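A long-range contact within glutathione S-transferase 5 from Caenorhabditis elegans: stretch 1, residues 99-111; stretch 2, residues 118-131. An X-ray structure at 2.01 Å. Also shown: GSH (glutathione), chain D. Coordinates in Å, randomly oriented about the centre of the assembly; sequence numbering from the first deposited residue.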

ATOM      1  N   ASP A  99       6.214   2.566   3.662  1.00 14.95           N
ATOM      2  CA  ASP A  99       6.440   3.377   4.871  1.00 15.26           C
ATOM      3  C   ASP A  99       7.877   3.944   4.910  1.00 14.75           C
ATOM      4  O   ASP A  99       8.076   5.083   5.210  1.00 13.38           O
ATOM      5  CB  ASP A  99       6.162   2.564   6.137  1.00 15.56           C
ATOM      6  CG  ASP A  99       4.695   2.212   6.312  1.00 18.65           C
ATOM      7  OD1 ASP A  99       3.836   2.806   5.616  1.00 18.12           O
ATOM      8  OD2 ASP A  99       4.310   1.377   7.196  1.00 18.67           O
ATOM      9  N   TYR A 100       8.877   3.126   4.580  1.00 13.77           N
ATOM     10  CA  TYR A 100      10.246   3.571   4.505  1.00 13.18           C
ATOM     11  C   TYR A 100      10.342   4.674   3.473  1.00 14.62           C
ATOM     12  O   TYR A 100      10.951   5.714   3.716  1.00 14.80           O
ATOM     13  CB  TYR A 100      11.158   2.408   4.090  1.00 12.30           C
ATOM     14  CG  TYR A 100      12.449   2.775   3.398  1.00 14.63           C
ATOM     15  CD1 TYR A 100      13.466   3.413   4.090  1.00 11.71           C
ATOM     16  CD2 TYR A 100      12.678   2.448   2.063  1.00 14.03           C
ATOM     17  CE1 TYR A 100      14.686   3.757   3.414  1.00 12.58           C
ATOM     18  CE2 TYR A 100      13.864   2.763   1.416  1.00 15.39           C
ATOM     19  CZ  TYR A 100      14.873   3.388   2.096  1.00 12.58           C
ATOM     20  OH  TYR A 100      16.075   3.695   1.481  1.00 15.81           O
ATOM     21  N   SER A 101       9.775   4.435   2.301  1.00 14.97           N
ATOM     22  CA  SER A 101       9.877   5.407   1.222  1.00 18.12           C
ATOM     23  C   SER A 101       9.227   6.730   1.631  1.00 17.78           C
ATOM     24  O   SER A 101       9.722   7.806   1.230  1.00 18.02           O
ATOM     25  CB  SER A 101       9.258   4.905  -0.082  1.00 17.20           C
ATOM     26  OG  SER A 101       9.790   3.632  -0.369  1.00 26.82           O
ATOM     27  N   SER A 102       8.156   6.665   2.426  1.00 18.64           N
ATOM     28  CA  SER A 102       7.508   7.881   2.928  1.00 20.34           C
ATOM     29  C   SER A 102       8.376   8.596   3.903  1.00 19.46           C
ATOM     30  O   SER A 102       8.432   9.835   3.849  1.00 18.12           O
ATOM     31  CB  SER A 102       6.147   7.699   3.647  1.00 22.17           C
ATOM     32  OG  SER A 102       5.258   7.084   2.783  1.00 29.80           O
ATOM     33  N   GLU A 103       9.074   7.862   4.763  1.00 17.17           N
ATOM     34  CA  GLU A 103       9.922   8.495   5.736  1.00 18.51           C
ATOM     35  C   GLU A 103      11.116   9.149   5.055  1.00 17.64           C
ATOM     36  O   GLU A 103      11.581  10.227   5.482  1.00 17.51           O
ATOM     37  CB  GLU A 103      10.471   7.494   6.780  1.00 18.53           C
ATOM     38  CG  GLU A 103       9.404   6.912   7.700  1.00 24.76           C
ATOM     39  CD  GLU A 103       9.939   5.775   8.631  1.00 30.66           C
ATOM     40  OE1 GLU A 103       9.044   5.165   9.294  1.00 36.17           O
ATOM     41  OE2 GLU A 103      11.205   5.484   8.684  1.00 23.84           O
ATOM     42  N   ALA A 104      11.668   8.467   4.034  1.00 16.78           N
ATOM     43  CA  ALA A 104      12.832   8.980   3.348  1.00 15.97           C
ATOM     44  C   ALA A 104      12.555  10.048   2.315  1.00 17.16           C
ATOM     45  O   ALA A 104      13.503  10.671   1.792  1.00 16.10           O
ATOM     46  CB  ALA A 104      13.582   7.860   2.667  1.00 16.21           C
ATOM     47  N   ARG A 105      11.290  10.248   1.989  1.00 18.04           N
ATOM     48  CA  ARG A 105      10.926  11.095   0.874  1.00 18.71           C
ATOM     49  C   ARG A 105      11.576  12.527   0.882  1.00 18.74           C
ATOM     50  O   ARG A 105      11.913  13.017  -0.184  1.00 18.86           O
ATOM     51  CB  ARG A 105       9.391  11.243   0.739  1.00 20.24           C
ATOM     52  CG  ARG A 105       9.034  11.924  -0.566  1.00 25.95           C
ATOM     53  CD  ARG A 105       7.589  11.771  -1.035  1.00 36.79           C
ATOM     54  NE  ARG A 105       7.321  10.382  -1.432  1.00 42.12           N
ATOM     55  CZ  ARG A 105       6.505   9.564  -0.765  1.00 44.61           C
ATOM     56  NH1 ARG A 105       5.857   9.992   0.317  1.00 46.31           N
ATOM     57  NH2 ARG A 105       6.356   8.308  -1.170  1.00 45.18           N
ATOM     58  N   PRO A 106      11.627  13.244   2.020  1.00 19.21           N
ATOM     59  CA  PRO A 106      12.239  14.598   2.064  1.00 18.76           C
ATOM     60  C   PRO A 106      13.686  14.616   1.498  1.00 17.50           C
ATOM     61  O   PRO A 106      14.039  15.540   0.771  1.00 16.89           O
ATOM     62  CB  PRO A 106      12.188  14.956   3.543  1.00 18.54           C
ATOM     63  CG  PRO A 106      10.966  14.234   4.019  1.00 19.14           C
ATOM     64  CD  PRO A 106      11.023  12.909   3.316  1.00 19.24           C
ATOM     65  N   TYR A 107      14.466  13.603   1.836  1.00 17.13           N
ATOM     66  CA  TYR A 107      15.816  13.401   1.311  1.00 15.14           C
ATOM     67  C   TYR A 107      15.811  13.065  -0.162  1.00 14.78           C
ATOM     68  O   TYR A 107      16.496  13.708  -0.922  1.00 14.86           O
ATOM     69  CB  TYR A 107      16.551  12.321   2.089  1.00 15.57           C
ATOM     70  CG  TYR A 107      17.895  12.035   1.567  1.00 16.33           C
ATOM     71  CD1 TYR A 107      18.920  12.991   1.606  1.00 18.88           C
ATOM     72  CD2 TYR A 107      18.173  10.810   1.006  1.00 17.37           C
ATOM     73  CE1 TYR A 107      20.169  12.696   1.099  1.00 17.94           C
ATOM     74  CE2 TYR A 107      19.390  10.527   0.497  1.00 18.46           C
ATOM     75  CZ  TYR A 107      20.395  11.486   0.547  1.00 20.60           C
ATOM     76  OH  TYR A 107      21.633  11.142   0.091  1.00 24.10           O
ATOM     77  N   PHE A 108      14.996  12.110  -0.579  1.00 13.96           N
ATOM     78  CA  PHE A 108      14.977  11.704  -1.989  1.00 15.21           C
ATOM     79  C   PHE A 108      14.583  12.890  -2.886  1.00 16.96           C
ATOM     80  O   PHE A 108      15.213  13.161  -3.927  1.00 16.44           O
ATOM     81  CB  PHE A 108      13.980  10.580  -2.165  1.00 16.36           C
ATOM     82  CG  PHE A 108      14.432   9.238  -1.555  1.00 18.35           C
ATOM     83  CD1 PHE A 108      13.515   8.212  -1.402  1.00 20.24           C
ATOM     84  CD2 PHE A 108      15.759   9.006  -1.206  1.00 21.55           C
ATOM     85  CE1 PHE A 108      13.913   6.968  -0.865  1.00 23.05           C
ATOM     86  CE2 PHE A 108      16.176   7.710  -0.641  1.00 23.04           C
ATOM     87  CZ  PHE A 108      15.239   6.736  -0.476  1.00 23.32           C
ATOM     88  N   TYR A 109      13.557  13.606  -2.442  1.00 15.24           N
ATOM     89  CA  TYR A 109      13.090  14.793  -3.143  1.00 17.54           C
ATOM     90  C   TYR A 109      14.111  15.906  -3.252  1.00 17.88           C
ATOM     91  O   TYR A 109      14.149  16.628  -4.270  1.00 17.39           O
ATOM     92  CB  TYR A 109      11.869  15.328  -2.445  1.00 18.63           C
ATOM     93  CG  TYR A 109      10.636  14.822  -3.054  1.00 24.14           C
ATOM     94  CD1 TYR A 109      10.476  13.493  -3.347  1.00 28.45           C
ATOM     95  CD2 TYR A 109       9.578  15.691  -3.308  1.00 35.46           C
ATOM     96  CE1 TYR A 109       9.301  13.014  -3.918  1.00 34.11           C
ATOM     97  CE2 TYR A 109       8.402  15.229  -3.877  1.00 37.78           C
ATOM     98  CZ  TYR A 109       8.283  13.903  -4.189  1.00 39.42           C
ATOM     99  OH  TYR A 109       7.113  13.472  -4.751  1.00 49.12           O
ATOM    100  N   ALA A 110      14.922  16.067  -2.214  1.00 17.45           N
ATOM    101  CA  ALA A 110      15.950  17.095  -2.251  1.00 17.81           C
ATOM    102  C   ALA A 110      17.050  16.730  -3.244  1.00 19.09           C
ATOM    103  O   ALA A 110      17.526  17.578  -3.986  1.00 18.75           O
ATOM    104  CB  ALA A 110      16.532  17.359  -0.869  1.00 18.52           C
ATOM    105  N   VAL A 111      17.469  15.481  -3.240  1.00 17.65           N
ATOM    106  CA  VAL A 111      18.484  15.008  -4.177  1.00 18.54           C
ATOM    107  C   VAL A 111      17.989  15.116  -5.647  1.00 18.43           C
ATOM    108  O   VAL A 111      18.736  15.485  -6.576  1.00 17.74           O
ATOM    109  CB  VAL A 111      18.877  13.544  -3.829  1.00 17.85           C
ATOM    110  CG1 VAL A 111      19.767  12.994  -4.907  1.00 21.28           C
ATOM    111  CG2 VAL A 111      19.605  13.487  -2.442  1.00 20.25           C
ATOM    112  N   ASP A 118      18.575  21.047   2.973  1.00 22.92           N
ATOM    113  CA  ASP A 118      19.977  20.763   2.770  1.00 23.10           C
ATOM    114  C   ASP A 118      20.186  19.257   2.679  1.00 22.70           C
ATOM    115  O   ASP A 118      19.813  18.514   3.618  1.00 22.20           O
ATOM    116  CB  ASP A 118      20.769  21.360   3.929  1.00 24.14           C
ATOM    117  CG  ASP A 118      22.240  21.165   3.752  1.00 28.71           C
ATOM    118  OD1 ASP A 118      22.815  20.387   4.542  1.00 34.24           O
ATOM    119  OD2 ASP A 118      22.915  21.741   2.844  1.00 34.74           O
ATOM    120  N   VAL A 119      20.800  18.811   1.578  1.00 21.61           N
ATOM    121  CA  VAL A 119      20.939  17.391   1.294  1.00 22.90           C
ATOM    122  C   VAL A 119      21.728  16.719   2.385  1.00 21.71           C
ATOM    123  O   VAL A 119      21.316  15.719   2.863  1.00 20.74           O
ATOM    124  CB  VAL A 119      21.571  17.126  -0.093  1.00 23.36           C
ATOM    125  CG1 VAL A 119      21.855  15.656  -0.322  1.00 25.30           C
ATOM    126  CG2 VAL A 119      20.592  17.622  -1.205  1.00 22.99           C
ATOM    127  N   GLU A 120      22.877  17.268   2.763  1.00 21.86           N
ATOM    128  CA  GLU A 120      23.706  16.678   3.799  1.00 21.57           C
ATOM    129  C   GLU A 120      22.979  16.491   5.127  1.00 18.77           C
ATOM    130  O   GLU A 120      23.031  15.440   5.784  1.00 18.76           O
ATOM    131  CB  GLU A 120      24.949  17.574   3.976  1.00 23.63           C
ATOM    132  CG  GLU A 120      25.909  17.121   5.030  1.00 26.37           C
ATOM    133  CD  GLU A 120      27.186  17.989   5.048  1.00 32.27           C
ATOM    134  OE1 GLU A 120      28.163  17.600   4.328  1.00 34.91           O
ATOM    135  OE2 GLU A 120      27.166  19.028   5.763  1.00 31.71           O
ATOM    136  N   THR A 121      22.234  17.482   5.495  1.00 18.75           N
ATOM    137  CA  THR A 121      21.465  17.445   6.717  1.00 20.06           C
ATOM    138  C   THR A 121      20.324  16.440   6.667  1.00 19.41           C
ATOM    139  O   THR A 121      20.135  15.651   7.587  1.00 19.51           O
ATOM    140  CB  THR A 121      20.982  18.890   7.010  1.00 21.39           C
ATOM    141  OG1 THR A 121      22.154  19.697   7.194  1.00 22.46           O
ATOM    142  CG2 THR A 121      20.216  18.970   8.239  1.00 23.26           C
ATOM    143  N   LEU A 122      19.593  16.459   5.573  1.00 17.85           N
ATOM    144  CA  LEU A 122      18.535  15.503   5.358  1.00 17.34           C
ATOM    145  C   LEU A 122      19.092  14.110   5.281  1.00 16.47           C
ATOM    146  O   LEU A 122      18.459  13.208   5.807  1.00 16.77           O
ATOM    147  CB  LEU A 122      17.759  15.786   4.083  1.00 17.22           C
ATOM    148  CG  LEU A 122      16.921  17.044   4.171  1.00 19.37           C
ATOM    149  CD1 LEU A 122      16.505  17.474   2.794  1.00 21.25           C
ATOM    150  CD2 LEU A 122      15.719  16.890   5.055  1.00 22.43           C
ATOM    151  N   LYS A 123      20.263  13.918   4.682  1.00 15.43           N
ATOM    152  CA  LYS A 123      20.817  12.566   4.611  1.00 15.96           C
ATOM    153  C   LYS A 123      20.949  11.976   6.046  1.00 17.16           C
ATOM    154  O   LYS A 123      20.553  10.842   6.322  1.00 15.80           O
ATOM    155  CB  LYS A 123      22.163  12.569   3.953  1.00 17.51           C
ATOM    156  CG  LYS A 123      22.723  11.170   3.651  1.00 18.07           C
ATOM    157  CD  LYS A 123      24.056  11.187   2.944  1.00 21.87           C
ATOM    158  CE  LYS A 123      24.688   9.785   2.955  1.00 24.82           C
ATOM    159  NZ  LYS A 123      26.038   9.715   2.228  1.00 24.13           N
ATOM    160  N   LYS A 124      21.524  12.750   6.974  1.00 17.52           N
ATOM    161  CA  LYS A 124      21.840  12.189   8.275  1.00 18.81           C
ATOM    162  C   LYS A 124      20.672  12.231   9.262  1.00 18.54           C
ATOM    163  O   LYS A 124      20.480  11.345  10.084  1.00 17.13           O
ATOM    164  CB  LYS A 124      23.090  12.878   8.837  1.00 20.62           C
ATOM    165  CG  LYS A 124      22.859  14.278   9.358  1.00 22.00           C
ATOM    166  CD  LYS A 124      24.210  14.951   9.774  1.00 25.34           C
ATOM    167  CE  LYS A 124      23.934  16.327  10.397  1.00 23.69           C
ATOM    168  NZ  LYS A 124      23.187  16.163  11.634  1.00 25.44           N
ATOM    169  N   ASP A 125      19.871  13.267   9.188  1.00 18.57           N
ATOM    170  CA  ASP A 125      18.766  13.425  10.108  1.00 20.59           C
ATOM    171  C   ASP A 125      17.522  12.639   9.705  1.00 20.30           C
ATOM    172  O   ASP A 125      16.712  12.281  10.545  1.00 20.08           O
ATOM    173  CB  ASP A 125      18.378  14.908  10.160  1.00 22.15           C
ATOM    174  CG  ASP A 125      19.413  15.767  10.904  1.00 26.11           C
ATOM    175  OD1 ASP A 125      20.396  15.215  11.455  1.00 29.56           O
ATOM    176  OD2 ASP A 125      19.274  16.982  10.983  1.00 28.65           O
ATOM    177  N   ILE A 126      17.301  12.459   8.411  1.00 19.29           N
ATOM    178  CA  ILE A 126      16.060  11.799   7.968  1.00 18.53           C
ATOM    179  C   ILE A 126      16.314  10.450   7.271  1.00 17.96           C
ATOM    180  O   ILE A 126      15.705   9.424   7.584  1.00 17.35           O
ATOM    181  CB  ILE A 126      15.269  12.753   6.984  1.00 18.84           C
ATOM    182  CG1 ILE A 126      14.737  14.027   7.684  1.00 21.14           C
ATOM    183  CG2 ILE A 126      14.105  12.024   6.355  1.00 19.60           C
ATOM    184  CD1 ILE A 126      13.957  13.827   8.933  1.00 25.67           C
ATOM    185  N   PHE A 127      17.185  10.463   6.279  1.00 16.44           N
ATOM    186  CA  PHE A 127      17.320   9.281   5.454  1.00 16.51           C
ATOM    187  C   PHE A 127      17.983   8.137   6.241  1.00 16.28           C
ATOM    188  O   PHE A 127      17.452   7.070   6.299  1.00 15.79           O
ATOM    189  CB  PHE A 127      18.091   9.579   4.166  1.00 16.43           C
ATOM    190  CG  PHE A 127      18.463   8.329   3.435  1.00 17.09           C
ATOM    191  CD1 PHE A 127      17.459   7.562   2.775  1.00 19.14           C
ATOM    192  CD2 PHE A 127      19.756   7.855   3.443  1.00 19.48           C
ATOM    193  CE1 PHE A 127      17.814   6.389   2.086  1.00 18.58           C
ATOM    194  CE2 PHE A 127      20.089   6.624   2.756  1.00 20.25           C
ATOM    195  CZ  PHE A 127      19.117   5.913   2.131  1.00 15.10           C
ATOM    196  N   LEU A 128      19.126   8.376   6.870  1.00 16.08           N
ATOM    197  CA  LEU A 128      19.881   7.257   7.418  1.00 16.94           C
ATOM    198  C   LEU A 128      19.155   6.523   8.523  1.00 17.18           C
ATOM    199  O   LEU A 128      19.188   5.273   8.551  1.00 18.22           O
ATOM    200  CB  LEU A 128      21.315   7.665   7.843  1.00 17.21           C
ATOM    201  CG  LEU A 128      22.207   7.862   6.613  1.00 17.11           C
ATOM    202  CD1 LEU A 128      23.538   8.527   7.002  1.00 16.97           C
ATOM    203  CD2 LEU A 128      22.516   6.553   5.918  1.00 22.20           C
ATOM    204  N   PRO A 129      18.476   7.217   9.422  1.00 18.23           N
ATOM    205  CA  PRO A 129      17.635   6.512  10.381  1.00 19.05           C
ATOM    206  C   PRO A 129      16.528   5.656   9.707  1.00 18.35           C
ATOM    207  O   PRO A 129      16.259   4.521  10.091  1.00 16.81           O
ATOM    208  CB  PRO A 129      17.018   7.644  11.196  1.00 20.43           C
ATOM    209  CG  PRO A 129      18.061   8.779  11.148  1.00 20.37           C
ATOM    210  CD  PRO A 129      18.547   8.660   9.718  1.00 20.14           C
ATOM    211  N   ALA A 130      15.905   6.177   8.656  1.00 18.40           N
ATOM    212  CA  ALA A 130      14.880   5.389   7.964  1.00 17.38           C
ATOM    213  C   ALA A 130      15.425   4.092   7.312  1.00 16.40           C
ATOM    214  O   ALA A 130      14.807   2.991   7.380  1.00 16.18           O
ATOM    215  CB  ALA A 130      14.208   6.248   6.928  1.00 16.99           C
ATOM    216  N   PHE A 131      16.523   4.289   6.627  1.00 15.52           N
ATOM    217  CA  PHE A 131      17.246   3.277   5.905  1.00 15.89           C
ATOM    218  C   PHE A 131      17.697   2.201   6.862  1.00 15.25           C
ATOM    219  O   PHE A 131      17.533   1.055   6.584  1.00 15.85           O
ATOM    220  CB  PHE A 131      18.480   3.887   5.224  1.00 15.04           C
ATOM    221  CG  PHE A 131      19.404   2.884   4.636  1.00 14.74           C
ATOM    222  CD1 PHE A 131      19.078   2.240   3.441  1.00 16.23           C
ATOM    223  CD2 PHE A 131      20.633   2.623   5.249  1.00 14.36           C
ATOM    224  CE1 PHE A 131      19.945   1.310   2.900  1.00 14.50           C
ATOM    225  CE2 PHE A 131      21.509   1.710   4.744  1.00 13.99           C
ATOM    226  CZ  PHE A 131      21.144   1.028   3.523  1.00 14.55           C
TER
HETATM  227  N1  GSH D 502       1.743   0.897   7.403  1.00 19.63           N
HETATM  228  CA1 GSH D 502       1.274   0.579   8.709  1.00 19.27           C
HETATM  229  C1  GSH D 502       0.041  -0.235   8.684  1.00 17.68           C
HETATM  230  O11 GSH D 502      -0.338  -1.302   9.481  1.00 14.10           O
HETATM  231  O12 GSH D 502      -0.891   0.086   7.794  1.00 17.88           O
HETATM  232  CB1 GSH D 502       1.310   1.615   9.757  1.00 19.54           C
HETATM  233  CG1 GSH D 502       1.354   0.923  11.128  1.00 19.92           C
HETATM  234  CD1 GSH D 502       1.326   1.942  12.260  1.00 21.83           C
HETATM  235  OE1 GSH D 502       1.611   3.223  11.962  1.00 19.90           O
HETATM  236  N2  GSH D 502       1.036   1.563  13.494  1.00 20.33           N
HETATM  237  CA2 GSH D 502       0.930   2.488  14.627  1.00 24.72           C
HETATM  238  C2  GSH D 502       1.709   2.019  15.810  1.00 22.16           C
HETATM  239  O2  GSH D 502       1.655   0.701  16.151  1.00 20.36           O
HETATM  240  CB2 GSH D 502      -0.533   2.562  14.996  1.00 30.36           C
HETATM  241  SG2 GSH D 502      -0.734   3.713  16.368  1.00 44.45           S
HETATM  242  N3  GSH D 502       2.396   2.870  16.545  1.00 26.96           N
HETATM  243  CA3 GSH D 502       3.017   2.508  17.796  1.00 26.46           C
HETATM  244  C3  GSH D 502       4.513   2.393  17.719  1.00 28.41           C
HETATM  245  O31 GSH D 502       5.180   2.614  16.509  1.00 26.89           O
HETATM  246  O32 GSH D 502       5.211   2.043  18.769  1.00 30.64           O
HETATM  247  O   HOH W   1      12.083   3.128   7.597  1.00 15.73           O

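How do the two helices come so close? They run nearly antiparallel, at 154°, and their axes approach to 7.8 Å, burying 684 Å² summed over both sides. Small residues make room: the CA atoms of Ala104 and Phe127 lie 5.0 Å apart, and Ala104, with nothing beyond its CB, leaves space for the Phe127 ring. Tyr100, Ala104, Phe127 and Ala130 are buried, rings and methyls suited to an apolar interior. No direct hydrogen bond crosses, so the fit depends largely on shape.

Which bumps fill which hollows? Two aromatic knobs interlock. Tyr107 extends with chi1 t into a hollow formed by Val119, Leu122, Lys123 and Phe127; Tyr107 CD2 reaches 3.4 Å from Phe127 CB, and Tyr107 CE1 lies 3.7 Å from Val119 CG1. Phe127, also t, answers by entering a hollow lined by Tyr100, Ala104, Tyr107 and Phe108. At the edge of its ring, Ala104 CB meets Phe127 CD1 at 3.9 Å; Phe108 CE2 approaches Phe127 CE1 to 3.4 Å. The Tyr107 and Phe127 rings are near parallel but slid apart, with centroids 5.0 Å apart, so they barely overlap, although Tyr107 CE2 lies over one face of the Phe127 ring.

What packs at the end near Ala110? Short and branched aliphatic groups fit together there. Ala110 CB sits 3.7 Å from Leu122 CD1, while Val111 CG2 touches Val119 CG1 at 3.8 Å.

What meets at the Tyr100 end? Ala130 points its CB toward the first helix, where Ala130 CB lies 4.1 Å from Tyr100 CD1. About a turn further in, Ile126 CG2 presses to 3.2 Å from Glu103 O. Polarity enters through one water, which donates to both Glu103 OE2 and Ala130 O, at 2.7 Å each. The long, partly exposed Glu103 thus keeps its carboxylate with water while Glu103 OE2 lies 3.6 Å from Ala130 CB.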